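Putative acyl-[acyl-carrier-protein] desaturase DesA2 (Mycobacterium tuberculosis, PDB 1ZA0) probably acts as a diiron acyl-[acyl-carrier-protein] desaturase, introducing double bonds into fatty acyl chains during mycobacterial fatty acid biosynthesis. Local coordinates at residues D67-L72 against R167-Q172; T147-L152 against D205-E210; T151-A156 against A216-D221; N198-C203 against D209-A214. One frame throughout, in Å; residues are numbered along the deposited sequence.

Interaction 1: D67-L72 against R167-Q172; sequences DACEIL and RNLAAQ
L169 O accepts the backbone N-H of Q172, N to O 3.0 Å, while the side chain of the same leucine carries the contact between helices 148-172 and 63-77 of the ferritin-like four-helix bundle. The short segments run roughly antiparallel, at 146°, with their axes 11.3 Å apart, and L169 is the residue that A68, C69 and L72 all touch. Its CG stands anti to the backbone N (chi1 176°), and with chi2 at 64° both methyls come within 4.0 Å of A68 CB, L169 CD1 being the nearer at 3.6 Å. L72 comes from one turn further along, and the two leucines meet tip to tip, L72 CD1 lying 4.1 Å from L169 CD2. All four touching residues are buried. V239 of helix 233-241 and F165 also press on A68, and I182 of helix 176-206 on L169, so the apolar layer continues beyond the pair. The layer comes close to the metal site: the side chain of L72 is about 5 Å from that of E189, a ligand of the bound manganese. C69 makes the loosest touch, its SG resting 4.4 Å from L169 CD2.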
loop_
_atom_site.group_PDB
_atom_site.type_symbol
_atom_site.label_atom_id
_atom_site.label_comp_id
_atom_site.label_asym_id
_atom_site.label_seq_id
_atom_site.Cartn_x
_atom_site.Cartn_y
_atom_site.Cartn_z
ATOM N N ASP A 67 2.788 13.955 5.751
ATOM C CA ASP A 67 2.919 13.844 4.327
ATOM C C ASP A 67 2.779 12.381 3.896
ATOM O O ASP A 67 2.072 12.076 2.929
ATOM C CB ASP A 67 4.279 14.329 3.828
ATOM C CG ASP A 67 4.469 15.866 3.893
ATOM O OD1 ASP A 67 3.492 16.611 4.153
ATOM O OD2 ASP A 67 5.602 16.361 3.681
ATOM N N ALA A 68 3.502 11.487 4.578
ATOM C CA ALA A 68 3.445 10.034 4.283
ATOM C C ALA A 68 1.984 9.515 4.396
ATOM O O ALA A 68 1.521 8.730 3.548
ATOM C CB ALA A 68 4.344 9.286 5.186
ATOM N N CYS A 69 1.276 9.967 5.416
ATOM C CA CYS A 69 -0.092 9.526 5.624
ATOM C C CYS A 69 -1.057 10.040 4.509
ATOM O O CYS A 69 -1.974 9.359 4.149
ATOM C CB CYS A 69 -0.629 9.956 6.981
ATOM S SG CYS A 69 0.088 9.072 8.376
ATOM N N GLU A 70 -0.856 11.262 4.059
ATOM C CA GLU A 70 -1.664 11.851 2.994
ATOM C C GLU A 70 -1.443 11.139 1.694
ATOM O O GLU A 70 -2.398 10.860 0.988
ATOM C CB GLU A 70 -1.393 13.344 2.822
ATOM C CG GLU A 70 -1.772 14.109 4.062
ATOM C CD GLU A 70 -1.544 15.597 3.955
ATOM O OE1 GLU A 70 -0.392 16.086 3.957
ATOM O OE2 GLU A 70 -2.584 16.283 3.897
ATOM N N ILE A 71 -0.187 10.770 1.410
ATOM C CA ILE A 71 0.095 9.963 0.224
ATOM C C ILE A 71 -0.622 8.634 0.289
ATOM O O ILE A 71 -1.245 8.217 -0.693
ATOM C CB ILE A 71 1.634 9.757 0.064
ATOM C CG1 ILE A 71 2.294 11.090 -0.277
ATOM C CG2 ILE A 71 1.934 8.634 -1.009
ATOM C CD1 ILE A 71 3.809 11.084 0.036
ATOM N N LEU A 72 -0.605 7.971 1.460
ATOM C CA LEU A 72 -1.271 6.664 1.611
ATOM C C LEU A 72 -2.770 6.748 1.398
ATOM O O LEU A 72 -3.430 5.879 0.740
ATOM C CB LEU A 72 -1.035 6.035 2.986
ATOM C CG LEU A 72 0.231 5.267 3.229
ATOM C CD1 LEU A 72 0.337 4.786 4.704
ATOM C CD2 LEU A 72 0.342 4.146 2.239
ATOM N N ARG A 167 5.834 -0.221 6.734
ATOM C CA ARG A 167 6.793 -0.671 7.715
ATOM C C ARG A 167 7.765 0.471 8.146
ATOM O O ARG A 167 7.975 0.680 9.370
ATOM C CB ARG A 167 7.576 -1.898 7.215
ATOM C CG ARG A 167 8.562 -2.393 8.283
ATOM N N ASN A 168 8.318 1.191 7.160
ATOM C CA ASN A 168 9.304 2.197 7.398
ATOM C C ASN A 168 8.623 3.343 8.114
ATOM O O ASN A 168 9.213 4.002 8.984
ATOM C CB ASN A 168 9.983 2.698 6.099
ATOM C CG ASN A 168 10.862 1.624 5.427
ATOM O OD1 ASN A 168 11.141 0.558 6.034
ATOM N ND2 ASN A 168 11.335 1.929 4.205
ATOM N N LEU A 169 7.403 3.646 7.719
ATOM C CA LEU A 169 6.665 4.718 8.372
ATOM C C LEU A 169 6.303 4.417 9.805
ATOM O O LEU A 169 6.533 5.239 10.673
ATOM C CB LEU A 169 5.410 5.052 7.559
ATOM C CG LEU A 169 4.477 6.091 8.139
ATOM C CD1 LEU A 169 5.054 7.488 8.279
ATOM C CD2 LEU A 169 3.147 6.118 7.339
ATOM N N ALA A 170 5.737 3.248 10.069
ATOM C CA ALA A 170 5.357 2.832 11.412
ATOM C C ALA A 170 6.621 2.953 12.374
ATOM O O ALA A 170 6.527 3.497 13.451
ATOM C CB ALA A 170 4.834 1.387 11.377
ATOM N N ALA A 171 7.792 2.558 11.878
ATOM C CA ALA A 171 8.991 2.509 12.657
ATOM C C ALA A 171 9.444 3.930 13.060
ATOM O O ALA A 171 10.207 4.035 13.965
ATOM C CB ALA A 171 10.078 1.795 11.921
ATOM N N GLN A 172 9.018 4.972 12.348
ATOM C CA GLN A 172 9.395 6.363 12.621
ATOM C C GLN A 172 8.351 7.148 13.399
ATOM O O GLN A 172 8.607 8.311 13.746
ATOM C CB GLN A 172 9.731 7.126 11.336
ATOM C CG GLN A 172 11.001 6.634 10.620
ATOM C CD GLN A 172 11.390 7.401 9.389
ATOM O OE1 GLN A 172 10.961 8.530 9.214
ATOM N NE2 GLN A 172 12.214 6.794 8.513
#

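Interaction 2: T147-L152 against D205-E210; sequences TQVETL and DYTRDE
E210 carries CG anti to its backbone N (chi1 -156°) and stays extended beyond, which delivers its carboxylate to V149, whose CG2 stands anti to the carbonyl carbon and faces it. The two side chains cross obliquely, with E210 OE1 3.6 Å from V149 CG2. T207 CG2 adds a looser methyl contact, 4.2 Å from the same V149 CG2. The polar link runs through two waters that both donate to E210 OE1. Water 1, 2.9 Å from that oxygen, also lies 2.6 Å from T147 OG1; water 2, at 2.8 Å from OE1, accepts the backbone N-H of V149, 3.2 Å from its N. The other oxygen is pinned by its own segment: T207 OG1 donates to the anti lone pair of E210 OE2 at 2.7 Å. T147 and E150 close a capping box, E150 N bonding to T147 OG1 and T147 N to E150 OE1, so E210, through its waters, meets a capped helix start, whose dipole would probably suit its negative charge. At this solvent-facing corner L10 of helix 9-27, C203 of helix 176-206 and T211 of helix 208-221 also touch V149, at the place where helix 148-172 begins.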
loop_
_atom_site.group_PDB
_atom_site.type_symbol
_atom_site.label_atom_id
_atom_site.label_comp_id
_atom_site.label_asym_id
_atom_site.label_seq_id
_atom_site.Cartn_x
_atom_site.Cartn_y
_atom_site.Cartn_z
ATOM N N THR A 147 -2.355 -7.369 -19.594
ATOM C CA THR A 147 -2.702 -8.794 -19.525
ATOM C C THR A 147 -2.941 -9.203 -18.097
ATOM O O THR A 147 -2.595 -8.449 -17.136
ATOM C CB THR A 147 -1.590 -9.707 -20.088
ATOM O OG1 THR A 147 -0.350 -9.464 -19.408
ATOM C CG2 THR A 147 -1.273 -9.418 -21.643
ATOM N N GLN A 148 -3.531 -10.391 -17.948
ATOM C CA GLN A 148 -3.773 -10.960 -16.619
ATOM C C GLN A 148 -2.458 -11.137 -15.823
ATOM O O GLN A 148 -2.458 -10.934 -14.632
ATOM C CB GLN A 148 -4.512 -12.305 -16.672
ATOM N N VAL A 149 -1.374 -11.484 -16.503
ATOM C CA VAL A 149 -0.100 -11.827 -15.877
ATOM C C VAL A 149 0.594 -10.551 -15.526
ATOM O O VAL A 149 1.117 -10.427 -14.443
ATOM C CB VAL A 149 0.807 -12.732 -16.786
ATOM C CG1 VAL A 149 2.247 -12.834 -16.275
ATOM C CG2 VAL A 149 0.181 -14.111 -16.892
ATOM N N GLU A 150 0.587 -9.612 -16.450
ATOM C CA GLU A 150 1.045 -8.260 -16.212
ATOM C C GLU A 150 0.388 -7.604 -14.985
ATOM O O GLU A 150 1.067 -6.912 -14.233
ATOM C CB GLU A 150 0.823 -7.396 -17.444
ATOM C CG GLU A 150 1.966 -7.476 -18.443
ATOM C CD GLU A 150 1.650 -6.823 -19.812
ATOM O OE1 GLU A 150 0.511 -6.396 -20.051
ATOM O OE2 GLU A 150 2.560 -6.765 -20.645
ATOM N N THR A 151 -0.872 -7.917 -14.759
ATOM C CA THR A 151 -1.657 -7.335 -13.708
ATOM C C THR A 151 -1.221 -7.956 -12.364
ATOM O O THR A 151 -1.119 -7.229 -11.348
ATOM C CB THR A 151 -3.187 -7.565 -13.971
ATOM O OG1 THR A 151 -3.633 -6.770 -15.091
ATOM C CG2 THR A 151 -4.041 -7.058 -12.849
ATOM N N LEU A 152 -1.014 -9.295 -12.349
ATOM C CA LEU A 152 -0.651 -9.966 -11.115
ATOM C C LEU A 152 0.745 -9.555 -10.721
ATOM O O LEU A 152 1.012 -9.391 -9.543
ATOM C CB LEU A 152 -0.795 -11.496 -11.202
ATOM C CG LEU A 152 -2.197 -12.046 -11.431
ATOM C CD1 LEU A 152 -2.161 -13.613 -11.828
ATOM C CD2 LEU A 152 -3.077 -11.810 -10.209
ATOM N N ASP A 205 5.482 -20.842 -13.161
ATOM C CA ASP A 205 5.436 -22.300 -13.425
ATOM C C ASP A 205 4.619 -22.711 -14.703
ATOM O O ASP A 205 5.057 -23.542 -15.486
ATOM C CB ASP A 205 4.846 -22.989 -12.199
ATOM C CG ASP A 205 5.669 -22.767 -10.946
ATOM O OD1 ASP A 205 6.821 -22.352 -11.061
ATOM O OD2 ASP A 205 5.281 -22.982 -9.804
ATOM N N TYR A 206 3.452 -22.092 -14.907
ATOM C CA TYR A 206 2.571 -22.367 -16.028
ATOM C C TYR A 206 2.985 -21.703 -17.341
ATOM O O TYR A 206 2.960 -22.336 -18.420
ATOM C CB TYR A 206 1.144 -21.984 -15.631
ATOM C CG TYR A 206 0.119 -22.092 -16.787
ATOM C CD1 TYR A 206 -0.088 -23.305 -17.490
ATOM C CD2 TYR A 206 -0.664 -20.993 -17.146
ATOM C CE1 TYR A 206 -1.042 -23.394 -18.538
ATOM C CE2 TYR A 206 -1.603 -21.072 -18.179
ATOM C CZ TYR A 206 -1.785 -22.263 -18.867
ATOM O OH TYR A 206 -2.760 -22.275 -19.833
ATOM N N THR A 207 3.346 -20.425 -17.272
ATOM C CA THR A 207 3.638 -19.640 -18.441
ATOM C C THR A 207 4.852 -18.737 -18.244
ATOM O O THR A 207 4.789 -17.479 -18.177
ATOM C CB THR A 207 2.370 -18.838 -18.929
ATOM O OG1 THR A 207 2.735 -18.113 -20.107
ATOM C CG2 THR A 207 1.975 -17.719 -17.914
ATOM N N ARG A 208 6.010 -19.392 -18.230
ATOM C CA ARG A 208 7.260 -18.770 -17.769
ATOM C C ARG A 208 7.740 -17.497 -18.466
ATOM O O ARG A 208 8.080 -16.500 -17.798
ATOM C CB ARG A 208 8.395 -19.826 -17.784
ATOM C CG ARG A 208 9.531 -19.489 -16.931
ATOM C CD ARG A 208 10.711 -20.396 -17.104
ATOM N NE ARG A 208 11.900 -19.881 -16.425
ATOM C CZ ARG A 208 12.109 -19.922 -15.122
ATOM N NH1 ARG A 208 11.243 -20.484 -14.326
ATOM N NH2 ARG A 208 13.218 -19.400 -14.617
ATOM N N ASP A 209 7.860 -17.511 -19.793
ATOM C CA ASP A 209 8.576 -16.438 -20.430
ATOM C C ASP A 209 7.708 -15.191 -20.462
ATOM O O ASP A 209 8.227 -14.095 -20.533
ATOM C CB ASP A 209 9.009 -16.786 -21.872
ATOM C CG ASP A 209 10.020 -17.908 -21.938
ATOM O OD1 ASP A 209 10.995 -17.926 -21.144
ATOM O OD2 ASP A 209 9.906 -18.816 -22.780
ATOM N N GLU A 210 6.406 -15.389 -20.473
ATOM C CA GLU A 210 5.416 -14.329 -20.338
ATOM C C GLU A 210 5.615 -13.606 -18.989
ATOM O O GLU A 210 5.754 -12.379 -18.953
ATOM C CB GLU A 210 4.004 -14.947 -20.400
ATOM C CG GLU A 210 2.913 -13.989 -20.840
ATOM C CD GLU A 210 1.530 -14.537 -20.596
ATOM O OE1 GLU A 210 0.589 -13.716 -20.442
ATOM O OE2 GLU A 210 1.372 -15.796 -20.522
HETATM O O HOH W 1 1.425 -10.982 -20.621
HETATM O O HOH W 2 -1.896 -13.128 -19.229
#

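Interaction 3: T151-A156 against A216-D221; sequences TLVYMA and AARAAD
V153 is the first residue of T151-A156 to touch the facing helix: its CG1, anti to the backbone N (chi1 167°), lies 4.0 Å from R218 CG. The two side chains meet at a slant, the branched valine against the aliphatic root of the arginine, and A214 and I215 from the preceding turn of helix 208-221 also touch V153. Y154 follows and is the nearest in backbone terms, its CA 6.5 Å from the CA of R218. It meets the arginine further out, CD1 lying 4.0 Å from R218 CD. That methylene sits at the ring edge, close to the ring plane, and the two side chains run at about a right angle. The guanidinium plane is turned 66° from the ring. The bend at chi2 (-47°) sets CD at the ring of Y154, and a further bend at chi3 carries the guanidinium on to D221, where NH2 forms a salt bridge with D221 OD2, the modelled 2.5 Å being doubtfully short. The buried arginine thus turns its methylenes to helix 148-172 and its charge to D221. M155, the next residue, packs on W103 of helix 95-121 and F196 of helix 176-206. E159, a manganese ligand, lies on the same helix, about 8 Å from Y154 between side chains; helix 208-221 thus packs on a metal-bearing helix of the ferritin-like bundle.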
loop_
_atom_site.group_PDB
_atom_site.type_symbol
_atom_site.label_atom_id
_atom_site.label_comp_id
_atom_site.label_asym_id
_atom_site.label_seq_id
_atom_site.Cartn_x
_atom_site.Cartn_y
_atom_site.Cartn_z
ATOM N N THR A 151 -0.872 -7.917 -14.759
ATOM C CA THR A 151 -1.657 -7.335 -13.708
ATOM C C THR A 151 -1.221 -7.956 -12.364
ATOM O O THR A 151 -1.119 -7.229 -11.348
ATOM C CB THR A 151 -3.187 -7.565 -13.971
ATOM O OG1 THR A 151 -3.633 -6.770 -15.091
ATOM C CG2 THR A 151 -4.041 -7.058 -12.849
ATOM N N LEU A 152 -1.014 -9.295 -12.349
ATOM C CA LEU A 152 -0.651 -9.966 -11.115
ATOM C C LEU A 152 0.745 -9.555 -10.721
ATOM O O LEU A 152 1.012 -9.391 -9.543
ATOM C CB LEU A 152 -0.795 -11.496 -11.202
ATOM C CG LEU A 152 -2.197 -12.046 -11.431
ATOM C CD1 LEU A 152 -2.161 -13.613 -11.828
ATOM C CD2 LEU A 152 -3.077 -11.810 -10.209
ATOM N N VAL A 153 1.635 -9.386 -11.700
ATOM C CA VAL A 153 3.003 -8.987 -11.454
ATOM C C VAL A 153 3.019 -7.537 -10.876
ATOM O O VAL A 153 3.683 -7.294 -9.908
ATOM C CB VAL A 153 3.826 -9.050 -12.728
ATOM C CG1 VAL A 153 5.180 -8.329 -12.574
ATOM C CG2 VAL A 153 4.024 -10.581 -13.148
ATOM N N TYR A 154 2.276 -6.634 -11.519
ATOM C CA TYR A 154 2.142 -5.265 -11.055
ATOM C C TYR A 154 1.674 -5.228 -9.588
ATOM O O TYR A 154 2.275 -4.541 -8.797
ATOM C CB TYR A 154 1.176 -4.472 -11.942
ATOM C CG TYR A 154 0.896 -3.094 -11.398
ATOM C CD1 TYR A 154 1.819 -2.029 -11.583
ATOM C CD2 TYR A 154 -0.213 -2.867 -10.629
ATOM C CE1 TYR A 154 1.548 -0.738 -11.027
ATOM C CE2 TYR A 154 -0.473 -1.603 -10.094
ATOM C CZ TYR A 154 0.405 -0.571 -10.288
ATOM O OH TYR A 154 0.090 0.651 -9.724
ATOM N N MET A 155 0.606 -5.944 -9.257
ATOM C CA MET A 155 0.082 -5.966 -7.933
ATOM C C MET A 155 1.069 -6.533 -6.902
ATOM O O MET A 155 1.133 -6.019 -5.778
ATOM C CB MET A 155 -1.207 -6.746 -7.871
ATOM C CG MET A 155 -2.376 -6.087 -8.569
ATOM S SD MET A 155 -2.711 -4.400 -8.021
ATOM C CE MET A 155 -3.162 -4.789 -6.269
ATOM N N ALA A 156 1.889 -7.512 -7.289
ATOM C CA ALA A 156 2.851 -8.035 -6.350
ATOM C C ALA A 156 3.885 -6.990 -5.968
ATOM O O ALA A 156 4.243 -6.845 -4.769
ATOM C CB ALA A 156 3.537 -9.335 -6.937
ATOM N N ALA A 216 10.209 -8.103 -15.989
ATOM C CA ALA A 216 11.207 -7.186 -16.556
ATOM C C ALA A 216 10.631 -5.816 -16.852
ATOM O O ALA A 216 11.218 -4.800 -16.490
ATOM C CB ALA A 216 11.841 -7.789 -17.844
ATOM N N ALA A 217 9.454 -5.787 -17.448
ATOM C CA ALA A 217 8.841 -4.510 -17.869
ATOM C C ALA A 217 8.402 -3.646 -16.661
ATOM O O ALA A 217 8.615 -2.433 -16.656
ATOM C CB ALA A 217 7.669 -4.783 -18.800
ATOM N N ARG A 218 7.792 -4.270 -15.640
ATOM C CA ARG A 218 7.466 -3.589 -14.385
ATOM C C ARG A 218 8.704 -3.104 -13.652
ATOM O O ARG A 218 8.742 -1.960 -13.222
ATOM C CB ARG A 218 6.613 -4.477 -13.497
ATOM C CG ARG A 218 5.189 -4.583 -13.969
ATOM C CD ARG A 218 4.459 -3.193 -14.358
ATOM N NE ARG A 218 3.714 -3.389 -15.609
ATOM C CZ ARG A 218 4.165 -3.183 -16.872
ATOM N NH1 ARG A 218 3.364 -3.476 -17.878
ATOM N NH2 ARG A 218 5.357 -2.664 -17.156
ATOM N N ALA A 219 9.734 -3.942 -13.549
ATOM C CA ALA A 219 10.960 -3.576 -12.869
ATOM C C ALA A 219 11.529 -2.314 -13.474
ATOM O O ALA A 219 12.115 -1.505 -12.754
ATOM C CB ALA A 219 11.975 -4.664 -12.930
ATOM N N ALA A 220 11.390 -2.147 -14.794
ATOM C CA ALA A 220 12.006 -0.987 -15.477
ATOM C C ALA A 220 11.123 0.257 -15.303
ATOM O O ALA A 220 11.652 1.364 -15.301
ATOM C CB ALA A 220 12.212 -1.247 -16.964
ATOM N N ASP A 221 9.816 0.067 -15.164
ATOM C CA ASP A 221 8.869 1.181 -15.236
ATOM C C ASP A 221 8.238 1.602 -13.909
ATOM O O ASP A 221 7.544 2.626 -13.884
ATOM C CB ASP A 221 7.775 0.925 -16.307
ATOM C CG ASP A 221 6.498 0.279 -15.734
ATOM O OD1 ASP A 221 6.243 0.346 -14.489
ATOM O OD2 ASP A 221 5.657 -0.283 -16.480
#

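Interaction 4: N198-C203 against D209-A214; sequences NLVTHC and DETIAA
T211 turns its methyl onto helix 176-206, where T211 CG2 lies 3.9 Å from V200 CG1 and equally far from C203 CB. It also lies 3.9 Å from V200 O, so this methyl rests on backbone as well as side chains. T211 CG2 is anti to the backbone N, and its OG1, anti to the carbonyl carbon (chi1 -54°), is turned toward the turn between the helices. That turn is tight: T207 alone separates helix 176-206 from helix 208-221, and the chain leaves a metal-bearing helix of the four-helix bundle to start an outer one. The backbones consequently come close, the CA atoms of C203 and T211 being 6.2 Å apart. Among the polar atoms, T211 OG1 donates to T207 O, one turn back in the chain. C203 O also approaches this hydroxyl, at 3.1 Å from T211 OG1, and C203 CB is 3.3 Å from it, a closely fitted spot for a buried oxygen. Within helix 176-206, C203 N bonds to L199 O at 3.0 Å. L152 of helix 148-172 packs on C203, and V149 of that helix packs on T211.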
loop_
_atom_site.group_PDB
_atom_site.type_symbol
_atom_site.label_atom_id
_atom_site.label_comp_id
_atom_site.label_asym_id
_atom_site.label_seq_id
_atom_site.Cartn_x
_atom_site.Cartn_y
_atom_site.Cartn_z
ATOM N N ASN A 198 2.245 -15.176 -4.614
ATOM C CA ASN A 198 2.097 -16.621 -4.760
ATOM C C ASN A 198 1.427 -16.935 -6.143
ATOM O O ASN A 198 1.758 -17.937 -6.785
ATOM C CB ASN A 198 1.290 -17.212 -3.570
ATOM C CG ASN A 198 2.099 -17.275 -2.290
ATOM O OD1 ASN A 198 3.352 -17.159 -2.358
ATOM N ND2 ASN A 198 1.409 -17.500 -1.095
ATOM N N LEU A 199 0.529 -16.056 -6.602
ATOM C CA LEU A 199 -0.163 -16.252 -7.875
ATOM C C LEU A 199 0.852 -16.103 -8.969
ATOM O O LEU A 199 0.838 -16.860 -9.946
ATOM C CB LEU A 199 -1.321 -15.292 -8.068
ATOM C CG LEU A 199 -2.468 -15.346 -7.100
ATOM C CD1 LEU A 199 -3.628 -14.377 -7.429
ATOM C CD2 LEU A 199 -2.976 -16.704 -7.073
ATOM N N VAL A 200 1.767 -15.163 -8.803
ATOM C CA VAL A 200 2.820 -14.927 -9.749
ATOM C C VAL A 200 3.797 -16.120 -9.830
ATOM O O VAL A 200 4.300 -16.475 -10.929
ATOM C CB VAL A 200 3.596 -13.655 -9.464
ATOM C CG1 VAL A 200 4.837 -13.542 -10.320
ATOM C CG2 VAL A 200 2.723 -12.398 -9.676
ATOM N N THR A 201 4.068 -16.722 -8.691
ATOM C CA THR A 201 4.863 -17.958 -8.677
ATOM C C THR A 201 4.179 -19.026 -9.557
ATOM O O THR A 201 4.878 -19.648 -10.317
ATOM C CB THR A 201 5.059 -18.438 -7.218
ATOM O OG1 THR A 201 5.900 -17.480 -6.549
ATOM C CG2 THR A 201 5.829 -19.779 -7.162
ATOM N N HIS A 202 2.867 -19.264 -9.413
ATOM C CA HIS A 202 2.178 -20.224 -10.265
ATOM C C HIS A 202 2.213 -19.813 -11.742
ATOM O O HIS A 202 2.372 -20.678 -12.593
ATOM C CB HIS A 202 0.781 -20.553 -9.760
ATOM C CG HIS A 202 0.140 -21.729 -10.460
ATOM N ND1 HIS A 202 0.608 -23.024 -10.345
ATOM C CD2 HIS A 202 -0.919 -21.797 -11.316
ATOM C CE1 HIS A 202 -0.133 -23.838 -11.087
ATOM N NE2 HIS A 202 -1.060 -23.121 -11.696
ATOM N N CYS A 203 2.210 -18.504 -12.044
ATOM C CA CYS A 203 2.352 -18.018 -13.412
ATOM C C CYS A 203 3.732 -18.318 -13.960
ATOM O O CYS A 203 3.890 -18.675 -15.168
ATOM C CB CYS A 203 2.090 -16.516 -13.564
ATOM S SG CYS A 203 0.445 -15.988 -13.213
ATOM N N ASP A 209 7.860 -17.511 -19.793
ATOM C CA ASP A 209 8.576 -16.438 -20.430
ATOM C C ASP A 209 7.708 -15.191 -20.462
ATOM O O ASP A 209 8.227 -14.095 -20.533
ATOM C CB ASP A 209 9.009 -16.786 -21.872
ATOM C CG ASP A 209 10.020 -17.908 -21.938
ATOM O OD1 ASP A 209 10.995 -17.926 -21.144
ATOM O OD2 ASP A 209 9.906 -18.816 -22.780
ATOM N N GLU A 210 6.406 -15.389 -20.473
ATOM C CA GLU A 210 5.416 -14.329 -20.338
ATOM C C GLU A 210 5.615 -13.606 -18.989
ATOM O O GLU A 210 5.754 -12.379 -18.953
ATOM C CB GLU A 210 4.004 -14.947 -20.400
ATOM C CG GLU A 210 2.913 -13.989 -20.840
ATOM C CD GLU A 210 1.530 -14.537 -20.596
ATOM O OE1 GLU A 210 0.589 -13.716 -20.442
ATOM O OE2 GLU A 210 1.372 -15.796 -20.522
ATOM N N THR A 211 5.658 -14.402 -17.910
ATOM C CA THR A 211 5.796 -13.891 -16.545
ATOM C C THR A 211 7.119 -13.155 -16.361
ATOM O O THR A 211 7.152 -12.034 -15.891
ATOM C CB THR A 211 5.549 -15.028 -15.549
ATOM O OG1 THR A 211 4.270 -15.634 -15.837
ATOM C CG2 THR A 211 5.367 -14.486 -14.112
ATOM N N ILE A 212 8.203 -13.726 -16.861
ATOM C CA ILE A 212 9.497 -13.086 -16.826
ATOM C C ILE A 212 9.499 -11.744 -17.562
ATOM O O ILE A 212 10.051 -10.754 -17.038
ATOM C CB ILE A 212 10.649 -14.051 -17.306
ATOM C CG1 ILE A 212 10.817 -15.199 -16.288
ATOM C CG2 ILE A 212 11.976 -13.320 -17.460
ATOM C CD1 ILE A 212 11.810 -16.304 -16.671
ATOM N N ALA A 213 8.897 -11.712 -18.745
ATOM C CA ALA A 213 8.812 -10.482 -19.511
ATOM C C ALA A 213 8.006 -9.428 -18.772
ATOM O O ALA A 213 8.357 -8.291 -18.816
ATOM C CB ALA A 213 8.162 -10.743 -20.897
ATOM N N ALA A 214 6.918 -9.842 -18.146
ATOM C CA ALA A 214 6.114 -8.945 -17.344
ATOM C C ALA A 214 6.942 -8.398 -16.161
ATOM O O ALA A 214 6.910 -7.210 -15.890
ATOM C CB ALA A 214 4.863 -9.619 -16.905
#

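How the interactions relate
Three of the contacts cluster at one end of the bundle and the fourth lies across the chain's centre. Interactions 2 and 4 have centres 4 Å apart and share D209 and E210; the centre of interaction 3 lies 10 Å from each of theirs, and it shares T151 and L152 with interaction 2. The centre of interaction 1 is 23 to 31 Å from these, yet helix 148-172 serves interactions 1, 2 and 3. Along the chain interaction 1 closes before interaction 4 opens, and interaction 4 is nested within the loop closed by interaction 3. L152 packs on L199 and V200, tying the cluster together. Helix 148-172, carrying the metal ligand E159, is thus gripped near both ends, by helix 63-77 and by helices 176-206 and 208-221.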